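Local atomic coordinates of protein FkbI (PDB entry 1R2J), a protein that probably acts as an FAD-dependent acyl-ACP dehydrogenase that helps make the methoxymalonyl extender unit for the polyketide FK520. Residues Y224-V229 / I345-S350; T242-H247 / A319-S324; A164-P169 / A203-A208. All coordinates share one frame; numbering follows the deposited sequence.

Overall arrangement
All three contacts are buried, but they differ in depth and chemistry. The centre of interaction 1 lies about 7 Å from the centre of the chain; this core contact mixes an arginine-carbonyl hydrogen bond, a packed glutamate and a turn that borders the FAD. Interactions 2 and 3 are peripheral, their centres about 26 and 22 Å from that of the chain. Interaction 2, where A243 and H247 are partly exposed, also uses helix 219-248 and joins two helices by alanine, valine, leucine and a histidine ring. Interaction 3 belongs to the beta region on the opposite side of the chain's centre from interaction 2; there, backbone hydrogen bonds fix the register and valines fill in around them.

Interaction 1 of 3, residues Y224-V229 / I345-S350; sequences YGRKSV and IIEGSS. With FAD (flavin-adenine dinucleotide), chain B.
Beside the FAD pocket, the turn that supplies I345, I346 and S349 to it meets helix 219-248 through E347, which packs against G225, R226 and V229. The R226 side chain runs extended from CG to NE, and NE donates a hydrogen bond to E347 O (3.2 Å, N-H...O angle 155°). The acceptor lies close to the guanidinium plane, whereas NE stands above the plane of the carbonyl, 60° out of it. The E347 carboxylate turns away from this bond: a bend at chi2 (-83°) brings CD to 3.6 Å from G225 C, and the carboxylate is nearly perpendicular to the guanidinium. At the backbone angles of G225 a CB would jam against the Y224 carbonyl oxygen, and it would also collide with E347 OE1; the glycine makes room for the acid beside a helix kink. V229 CG2 covers the aliphatic part of the acid, 3.5 Å from E347 CG, and lies 4.3 Å from I346 CD1.

The other side of the turn faces the cofactor. I346 CG2 rests 3.5 Å from FAD C8, and I345 CG2 approaches FAD O3' at 3.3 Å. S349 OG donates a hydrogen bond to FAD O2B (2.5 Å) and caps M352 N as the next helix begins. The E347-G348-S349 loop between the last two helices resembles the Glu-Gly-Thr loop of acyl-CoA dehydrogenases, which carries the catalytic glutamate in relatives such as the medium-chain enzyme.

Interaction 2 of 3, residues T242-H247 / A319-S324; sequences TAAVAH and AQVLAS
H247 and L322 meet in a helix-helix contact of the C-terminal helical domain, where helix 219-248 runs beside the end of helix 297-322. The backbones come close, with A244 CA 6.0 Å from V321 CA, a spacing that the small side chain of A244 permits. V321 CG1 fits beside A244, 4.1 Å from its CB. L322 reaches the same helix with its CD1, which sits 3.8 Å from A244 CA and equally near the A243 carbonyl oxygen. One turn on from A243 and A244, the H247 ring meets both V321 and L322: CG lies anti to the backbone N (chi1 -168°), which sets it toward the last turn of helix 297-322. L322 CG lies over one ring face, 4.1 Å from H247 CG. At the ring edge, H247 CD2 approaches V321 O at 3.3 Å, close to the ring plane. H247 NE2 is 3.4 Å from L322 O, but the angle is too poor for a hydrogen bond. An alanine at H247 would keep the CB contact with L322 but would probably open a gap beside the helix end, leaving L322 CG and the V321 carbonyl without the ring.

Helix 262-287 closes one flank, L271 meeting A244 and H267 meeting V321, while V333 of helix 332-345 packs on A243 and L322; L258 and A325, both from loops, border the imidazole.

Interaction 3 of 3, residues A164-P169 / A203-A208; sequences AVVVVP and AGAVLA
V166 and V206 form a single antiparallel bridge, a non-hydrogen-bonded pair with their CA atoms 4.4 Å apart, held by a backbone bond to either side of it. V167 N donates to A205 O (3.1 Å, N-H...O angle 176°), and L207 N donates to V165 O (3.0 Å). The V165 oxygen also receives a CA-H...O contact from V206 CA at 3.6 Å. The segment 203-208 thus adds a short piece along strand 164-169, whose other edge is bonded to strand 151-156.

On one face, V166 CG2, anti to its own carbonyl carbon, touches V206 CG2 at 3.7 Å, and V166 CG1 meets A205 CB at 3.9 Å. The other face carries V165 and L207, which meet through V165 CG1 and L207 CD1 at 4.0 Å. V167 lies on this face too, against F97 of helix 91-100, the helix that also supplies Q93 beside L207. V166 and V206 against V127 of strand 126-130, with V201 also on V166, pack one sheet on another, consistent with the beta-barrel middle domain of acyl-CoA dehydrogenases; the 203-208 loop bridges onto its edge strand 164-169.

Interaction 1 of 3, residues Y224-V229 / I345-S350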
loop_
_atom_site.group_PDB
_atom_site.type_symbol
_atom_site.label_atom_id
_atom_site.label_comp_id
_atom_site.label_asym_id
_atom_site.label_seq_id
_atom_site.Cartn_x
_atom_site.Cartn_y
_atom_site.Cartn_z
ATOM N N TYR A 224 -6.057 6.614 3.146
ATOM C CA TYR A 224 -5.323 5.508 3.737
ATOM C C TYR A 224 -4.686 4.956 2.477
ATOM O O TYR A 224 -5.276 5.031 1.406
ATOM C CB TYR A 224 -6.266 4.477 4.360
ATOM C CG TYR A 224 -5.558 3.486 5.260
ATOM C CD1 TYR A 224 -4.755 2.478 4.726
ATOM C CD2 TYR A 224 -5.655 3.583 6.648
ATOM C CE1 TYR A 224 -4.061 1.596 5.555
ATOM C CE2 TYR A 224 -4.960 2.698 7.486
ATOM C CZ TYR A 224 -4.168 1.714 6.928
ATOM O OH TYR A 224 -3.460 0.855 7.736
ATOM N N GLY A 225 -3.493 4.408 2.573
ATOM C CA GLY A 225 -2.873 3.926 1.353
ATOM C C GLY A 225 -1.807 4.958 1.072
ATOM O O GLY A 225 -0.633 4.624 0.973
ATOM N N ARG A 226 -2.208 6.219 0.951
ATOM C CA ARG A 226 -1.225 7.272 0.747
ATOM C C ARG A 226 -0.434 7.351 2.047
ATOM O O ARG A 226 0.785 7.493 2.030
ATOM C CB ARG A 226 -1.905 8.614 0.450
ATOM C CG ARG A 226 -2.210 8.785 -1.018
ATOM C CD ARG A 226 -2.981 10.048 -1.342
ATOM N NE ARG A 226 -3.374 10.010 -2.748
ATOM C CZ ARG A 226 -4.365 10.714 -3.278
ATOM N NH1 ARG A 226 -5.084 11.528 -2.518
ATOM N NH2 ARG A 226 -4.633 10.596 -4.573
ATOM N N LYS A 227 -1.139 7.233 3.172
ATOM C CA LYS A 227 -0.497 7.275 4.483
ATOM C C LYS A 227 0.355 6.027 4.683
ATOM O O LYS A 227 1.477 6.092 5.192
ATOM C CB LYS A 227 -1.551 7.356 5.592
ATOM C CG LYS A 227 -0.974 7.285 7.012
ATOM C CD LYS A 227 -2.060 7.479 8.079
ATOM C CE LYS A 227 -2.944 6.249 8.215
ATOM N NZ LYS A 227 -4.037 6.469 9.206
ATOM N N SER A 228 -0.191 4.890 4.268
ATOM C CA SER A 228 0.488 3.615 4.403
ATOM C C SER A 228 1.696 3.532 3.475
ATOM O O SER A 228 2.758 3.067 3.873
ATOM C CB SER A 228 -0.486 2.472 4.103
ATOM O OG SER A 228 0.081 1.225 4.464
ATOM N N VAL A 229 1.531 3.976 2.235
ATOM C CA VAL A 229 2.637 3.949 1.290
ATOM C C VAL A 229 3.749 4.857 1.788
ATOM O O VAL A 229 4.925 4.518 1.669
ATOM C CB VAL A 229 2.207 4.407 -0.117
ATOM C CG1 VAL A 229 3.445 4.715 -0.978
ATOM C CG2 VAL A 229 1.373 3.314 -0.783
ATOM N N ILE A 345 4.907 6.064 -8.655
ATOM C CA ILE A 345 3.837 5.963 -9.639
ATOM C C ILE A 345 2.436 5.736 -9.051
ATOM O O ILE A 345 1.469 6.324 -9.533
ATOM C CB ILE A 345 4.162 4.818 -10.644
ATOM C CG1 ILE A 345 5.457 5.147 -11.400
ATOM C CG2 ILE A 345 2.995 4.602 -11.602
ATOM C CD1 ILE A 345 6.139 3.931 -12.037
ATOM N N ILE A 346 2.327 4.905 -8.009
ATOM C CA ILE A 346 1.021 4.592 -7.402
ATOM C C ILE A 346 0.530 5.531 -6.294
ATOM O O ILE A 346 1.282 6.366 -5.798
ATOM C CB ILE A 346 1.007 3.141 -6.844
ATOM C CG1 ILE A 346 1.676 3.076 -5.461
ATOM C CG2 ILE A 346 1.760 2.241 -7.784
ATOM C CD1 ILE A 346 1.557 1.695 -4.779
ATOM N N GLU A 347 -0.740 5.367 -5.914
ATOM C CA GLU A 347 -1.385 6.169 -4.869
ATOM C C GLU A 347 -1.233 7.666 -5.144
ATOM O O GLU A 347 -0.976 8.456 -4.236
ATOM C CB GLU A 347 -0.789 5.824 -3.497
ATOM C CG GLU A 347 -1.028 4.379 -3.055
ATOM C CD GLU A 347 -2.385 4.165 -2.422
ATOM O OE1 GLU A 347 -2.749 2.997 -2.180
ATOM O OE2 GLU A 347 -3.085 5.164 -2.152
ATOM N N GLY A 348 -1.427 8.053 -6.401
ATOM C CA GLY A 348 -1.266 9.446 -6.769
ATOM C C GLY A 348 0.187 9.623 -7.171
ATOM O O GLY A 348 1.066 9.773 -6.316
ATOM N N SER A 349 0.444 9.566 -8.474
ATOM C CA SER A 349 1.799 9.709 -9.014
ATOM C C SER A 349 2.446 11.018 -8.587
ATOM O O SER A 349 1.760 11.962 -8.188
ATOM C CB SER A 349 1.764 9.676 -10.540
ATOM O OG SER A 349 1.268 10.913 -11.036
ATOM N N SER A 350 3.772 11.072 -8.683
ATOM C CA SER A 350 4.506 12.287 -8.333
ATOM C C SER A 350 3.888 13.474 -9.074
ATOM O O SER A 350 3.746 14.556 -8.514
ATOM C CB SER A 350 5.977 12.151 -8.729
ATOM O OG SER A 350 6.585 11.067 -8.049
HETATM P PA FAD B . -1.411 7.108 -16.471
HETATM O O1A FAD B . -2.238 7.290 -15.284
HETATM O O2A FAD B . -1.605 6.364 -17.765
HETATM O O5B FAD B . 0.103 7.227 -16.293
HETATM C C5B FAD B . 0.367 8.525 -16.653
HETATM C C4B FAD B . 1.763 9.037 -16.556
HETATM O O4B FAD B . 1.314 10.373 -16.977
HETATM C C3B FAD B . 2.118 9.152 -15.108
HETATM O O3B FAD B . 3.495 9.306 -15.001
HETATM C C2B FAD B . 1.392 10.320 -14.636
HETATM O O2B FAD B . 1.859 11.048 -13.470
HETATM C C1B FAD B . 1.308 11.252 -15.881
HETATM N N9A FAD B . 0.093 11.998 -15.888
HETATM C C8A FAD B . -1.256 11.598 -16.085
HETATM N N7A FAD B . -2.135 12.554 -16.015
HETATM C C5A FAD B . -1.387 13.687 -15.759
HETATM C C6A FAD B . -1.721 15.032 -15.577
HETATM N N6A FAD B . -2.983 15.480 -15.637
HETATM N N1A FAD B . -0.699 15.929 -15.330
HETATM C C2A FAD B . 0.587 15.513 -15.264
HETATM N N3A FAD B . 1.024 14.195 -15.433
HETATM C C4A FAD B . -0.103 13.364 -15.683
HETATM N N1 FAD B . -4.683 0.379 -8.549
HETATM C C2 FAD B . -5.768 0.033 -7.740
HETATM O O2 FAD B . -6.920 0.451 -7.964
HETATM N N3 FAD B . -5.562 -0.807 -6.655
HETATM C C4 FAD B . -4.313 -1.371 -6.288
HETATM O O4 FAD B . -4.238 -2.131 -5.276
HETATM C C4X FAD B . -3.263 -1.035 -7.112
HETATM N N5 FAD B . -1.973 -1.627 -6.766
HETATM C C5X FAD B . -0.872 -1.337 -7.599
HETATM C C6 FAD B . 0.415 -1.887 -7.355
HETATM C C7 FAD B . 1.553 -1.662 -8.186
HETATM C C7M FAD B . 2.897 -2.301 -7.846
HETATM C C8 FAD B . 1.382 -0.841 -9.336
HETATM C C8M FAD B . 2.492 -0.542 -10.328
HETATM C C9 FAD B . 0.166 -0.270 -9.606
HETATM C C9A FAD B . -0.981 -0.471 -8.752
HETATM N N10 FAD B . -2.326 0.120 -9.010
HETATM C C10 FAD B . -3.453 -0.162 -8.229
HETATM C "C1'" FAD B . -2.208 0.982 -10.106
HETATM C "C2'" FAD B . -1.835 2.503 -9.643
HETATM O "O2'" FAD B . -3.170 2.976 -9.306
HETATM C "C3'" FAD B . -1.445 3.145 -10.853
HETATM O "O3'" FAD B . -0.022 3.414 -10.792
HETATM C "C4'" FAD B . -1.918 4.465 -11.512
HETATM O "O4'" FAD B . -3.285 4.754 -11.628
HETATM C "C5'" FAD B . -1.322 4.147 -12.801
HETATM O "O5'" FAD B . -2.054 4.582 -13.905
HETATM P P FAD B . -1.489 4.075 -15.340
HETATM O O1P FAD B . -2.853 4.295 -15.251
HETATM O O2P FAD B . -1.764 3.895 -16.858
HETATM O O3P FAD B . -1.381 5.561 -15.992
#

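Interaction 2 of 3, residues T242-H247 / A319-S324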
loop_
_atom_site.group_PDB
_atom_site.type_symbol
_atom_site.label_atom_id
_atom_site.label_comp_id
_atom_site.label_asym_id
_atom_site.label_seq_id
_atom_site.Cartn_x
_atom_site.Cartn_y
_atom_site.Cartn_z
ATOM N N THR A 242 20.515 1.403 6.324
ATOM C CA THR A 242 21.206 0.393 7.121
ATOM C C THR A 242 22.113 -0.517 6.298
ATOM O O THR A 242 23.171 -0.924 6.766
ATOM C CB THR A 242 20.214 -0.466 7.925
ATOM O OG1 THR A 242 19.278 -1.081 7.034
ATOM C CG2 THR A 242 19.464 0.399 8.926
ATOM N N ALA A 243 21.703 -0.837 5.074
ATOM C CA ALA A 243 22.511 -1.692 4.208
ATOM C C ALA A 243 23.742 -0.921 3.716
ATOM O O ALA A 243 24.836 -1.473 3.648
ATOM C CB ALA A 243 21.682 -2.178 3.010
ATOM N N ALA A 244 23.556 0.352 3.376
ATOM C CA ALA A 244 24.655 1.176 2.899
ATOM C C ALA A 244 25.677 1.399 4.013
ATOM O O ALA A 244 26.875 1.266 3.791
ATOM C CB ALA A 244 24.127 2.521 2.388
ATOM N N VAL A 245 25.207 1.739 5.208
ATOM C CA VAL A 245 26.127 1.953 6.313
ATOM C C VAL A 245 26.881 0.658 6.628
ATOM O O VAL A 245 28.092 0.682 6.838
ATOM C CB VAL A 245 25.395 2.455 7.578
ATOM C CG1 VAL A 245 24.777 3.815 7.312
ATOM C CG2 VAL A 245 24.311 1.481 7.973
ATOM N N ALA A 246 26.176 -0.468 6.643
ATOM C CA ALA A 246 26.820 -1.752 6.937
ATOM C C ALA A 246 27.949 -2.018 5.946
ATOM O O ALA A 246 29.032 -2.460 6.332
ATOM C CB ALA A 246 25.802 -2.884 6.885
ATOM N N HIS A 247 27.701 -1.741 4.669
ATOM C CA HIS A 247 28.714 -1.956 3.639
ATOM C C HIS A 247 29.849 -0.935 3.780
ATOM O O HIS A 247 31.025 -1.269 3.629
ATOM C CB HIS A 247 28.075 -1.837 2.249
ATOM C CG HIS A 247 28.951 -2.310 1.127
ATOM N ND1 HIS A 247 29.363 -3.621 1.003
ATOM C CD2 HIS A 247 29.454 -1.656 0.051
ATOM C CE1 HIS A 247 30.077 -3.756 -0.102
ATOM N NE2 HIS A 247 30.146 -2.578 -0.698
ATOM N N ALA A 319 22.232 1.637 -3.815
ATOM C CA ALA A 319 22.712 0.694 -4.814
ATOM C C ALA A 319 24.111 1.102 -5.253
ATOM O O ALA A 319 24.961 0.250 -5.497
ATOM C CB ALA A 319 21.770 0.660 -6.015
ATOM N N GLN A 320 24.344 2.406 -5.353
ATOM C CA GLN A 320 25.649 2.919 -5.765
ATOM C C GLN A 320 26.711 2.532 -4.735
ATOM O O GLN A 320 27.796 2.072 -5.087
ATOM C CB GLN A 320 25.594 4.439 -5.902
ATOM C CG GLN A 320 26.881 5.063 -6.426
ATOM C CD GLN A 320 27.085 4.781 -7.895
ATOM O OE1 GLN A 320 28.195 4.905 -8.423
ATOM N NE2 GLN A 320 26.006 4.406 -8.572
ATOM N N VAL A 321 26.390 2.727 -3.460
ATOM C CA VAL A 321 27.297 2.406 -2.363
ATOM C C VAL A 321 27.667 0.926 -2.348
ATOM O O VAL A 321 28.851 0.568 -2.313
ATOM C CB VAL A 321 26.657 2.796 -1.007
ATOM C CG1 VAL A 321 27.546 2.343 0.156
ATOM C CG2 VAL A 321 26.455 4.319 -0.954
ATOM N N LEU A 322 26.657 0.062 -2.384
ATOM C CA LEU A 322 26.914 -1.371 -2.382
ATOM C C LEU A 322 27.619 -1.851 -3.635
ATOM O O LEU A 322 28.316 -2.857 -3.607
ATOM C CB LEU A 322 25.615 -2.153 -2.192
ATOM C CG LEU A 322 25.324 -2.363 -0.709
ATOM C CD1 LEU A 322 24.745 -1.087 -0.108
ATOM C CD2 LEU A 322 24.369 -3.517 -0.545
ATOM N N ALA A 323 27.433 -1.128 -4.733
ATOM C CA ALA A 323 28.055 -1.484 -5.995
ATOM C C ALA A 323 27.799 -2.946 -6.389
ATOM O O ALA A 323 26.674 -3.435 -6.304
ATOM C CB ALA A 323 29.571 -1.200 -5.930
ATOM N N SER A 324 28.850 -3.649 -6.799
ATOM C CA SER A 324 28.698 -5.036 -7.229
ATOM C C SER A 324 28.095 -5.933 -6.162
ATOM O O SER A 324 27.433 -6.917 -6.485
ATOM C CB SER A 324 30.039 -5.618 -7.687
ATOM O OG SER A 324 30.877 -5.910 -6.588
#

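Interaction 3 of 3, residues A164-P169 / A203-A208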
loop_
_atom_site.group_PDB
_atom_site.type_symbol
_atom_site.label_atom_id
_atom_site.label_comp_id
_atom_site.label_asym_id
_atom_site.label_seq_id
_atom_site.Cartn_x
_atom_site.Cartn_y
_atom_site.Cartn_z
ATOM N N ALA A 164 -20.131 4.130 -6.319
ATOM C CA ALA A 164 -20.546 3.202 -5.278
ATOM C C ALA A 164 -19.398 2.238 -5.004
ATOM O O ALA A 164 -18.505 2.073 -5.833
ATOM C CB ALA A 164 -21.784 2.425 -5.721
ATOM N N VAL A 165 -19.415 1.612 -3.831
ATOM C CA VAL A 165 -18.371 0.665 -3.456
ATOM C C VAL A 165 -19.011 -0.644 -3.014
ATOM O O VAL A 165 -19.882 -0.645 -2.145
ATOM C CB VAL A 165 -17.512 1.218 -2.303
ATOM C CG1 VAL A 165 -16.321 0.311 -2.068
ATOM C CG2 VAL A 165 -17.060 2.634 -2.626
ATOM N N VAL A 166 -18.573 -1.752 -3.607
ATOM C CA VAL A 166 -19.126 -3.066 -3.283
ATOM C C VAL A 166 -18.081 -4.086 -2.834
ATOM O O VAL A 166 -17.028 -4.233 -3.459
ATOM C CB VAL A 166 -19.881 -3.663 -4.498
ATOM C CG1 VAL A 166 -20.649 -4.919 -4.083
ATOM C CG2 VAL A 166 -20.828 -2.631 -5.071
ATOM N N VAL A 167 -18.378 -4.786 -1.742
ATOM C CA VAL A 167 -17.482 -5.818 -1.225
ATOM C C VAL A 167 -17.936 -7.118 -1.881
ATOM O O VAL A 167 -18.999 -7.649 -1.555
ATOM C CB VAL A 167 -17.593 -5.948 0.311
ATOM C CG1 VAL A 167 -16.674 -7.053 0.809
ATOM C CG2 VAL A 167 -17.236 -4.619 0.971
ATOM N N VAL A 168 -17.127 -7.613 -2.813
ATOM C CA VAL A 168 -17.437 -8.827 -3.556
ATOM C C VAL A 168 -16.597 -10.039 -3.159
ATOM O O VAL A 168 -15.367 -9.970 -3.135
ATOM C CB VAL A 168 -17.236 -8.600 -5.074
ATOM C CG1 VAL A 168 -17.764 -9.787 -5.856
ATOM C CG2 VAL A 168 -17.920 -7.311 -5.507
ATOM N N PRO A 169 -17.251 -11.168 -2.838
ATOM C CA PRO A 169 -16.510 -12.376 -2.458
ATOM C C PRO A 169 -15.712 -12.850 -3.672
ATOM O O PRO A 169 -16.251 -12.955 -4.776
ATOM C CB PRO A 169 -17.619 -13.355 -2.080
ATOM C CG PRO A 169 -18.708 -12.449 -1.569
ATOM C CD PRO A 169 -18.695 -11.347 -2.600
ATOM N N ALA A 203 -27.597 -6.996 -1.551
ATOM C CA ALA A 203 -27.667 -5.542 -1.559
ATOM C C ALA A 203 -26.851 -5.007 -0.385
ATOM O O ALA A 203 -26.380 -3.866 -0.409
ATOM C CB ALA A 203 -29.119 -5.083 -1.446
ATOM N N GLY A 204 -26.684 -5.844 0.636
ATOM C CA GLY A 204 -25.927 -5.445 1.809
ATOM C C GLY A 204 -24.435 -5.341 1.554
ATOM O O GLY A 204 -23.692 -4.797 2.376
ATOM N N ALA A 205 -23.995 -5.866 0.415
ATOM C CA ALA A 205 -22.587 -5.836 0.043
ATOM C C ALA A 205 -22.189 -4.430 -0.364
ATOM O O ALA A 205 -21.025 -4.050 -0.246
ATOM C CB ALA A 205 -22.327 -6.799 -1.101
ATOM N N VAL A 206 -23.160 -3.658 -0.845
ATOM C CA VAL A 206 -22.906 -2.287 -1.266
ATOM C C VAL A 206 -22.896 -1.359 -0.062
ATOM O O VAL A 206 -23.933 -1.095 0.545
ATOM C CB VAL A 206 -23.974 -1.808 -2.257
ATOM C CG1 VAL A 206 -23.628 -0.425 -2.768
ATOM C CG2 VAL A 206 -24.076 -2.791 -3.409
ATOM N N LEU A 207 -21.715 -0.859 0.277
ATOM C CA LEU A 207 -21.555 0.028 1.422
ATOM C C LEU A 207 -22.505 1.219 1.383
ATOM O O LEU A 207 -22.812 1.751 0.318
ATOM C CB LEU A 207 -20.106 0.515 1.497
ATOM C CG LEU A 207 -19.048 -0.571 1.734
ATOM C CD1 LEU A 207 -17.662 0.044 1.660
ATOM C CD2 LEU A 207 -19.270 -1.236 3.085
ATOM N N ALA A 208 -22.977 1.627 2.556
ATOM C CA ALA A 208 -23.883 2.763 2.670
ATOM C C ALA A 208 -23.099 4.014 2.304
ATOM O O ALA A 208 -21.891 4.088 2.524
ATOM C CB ALA A 208 -24.416 2.871 4.094
#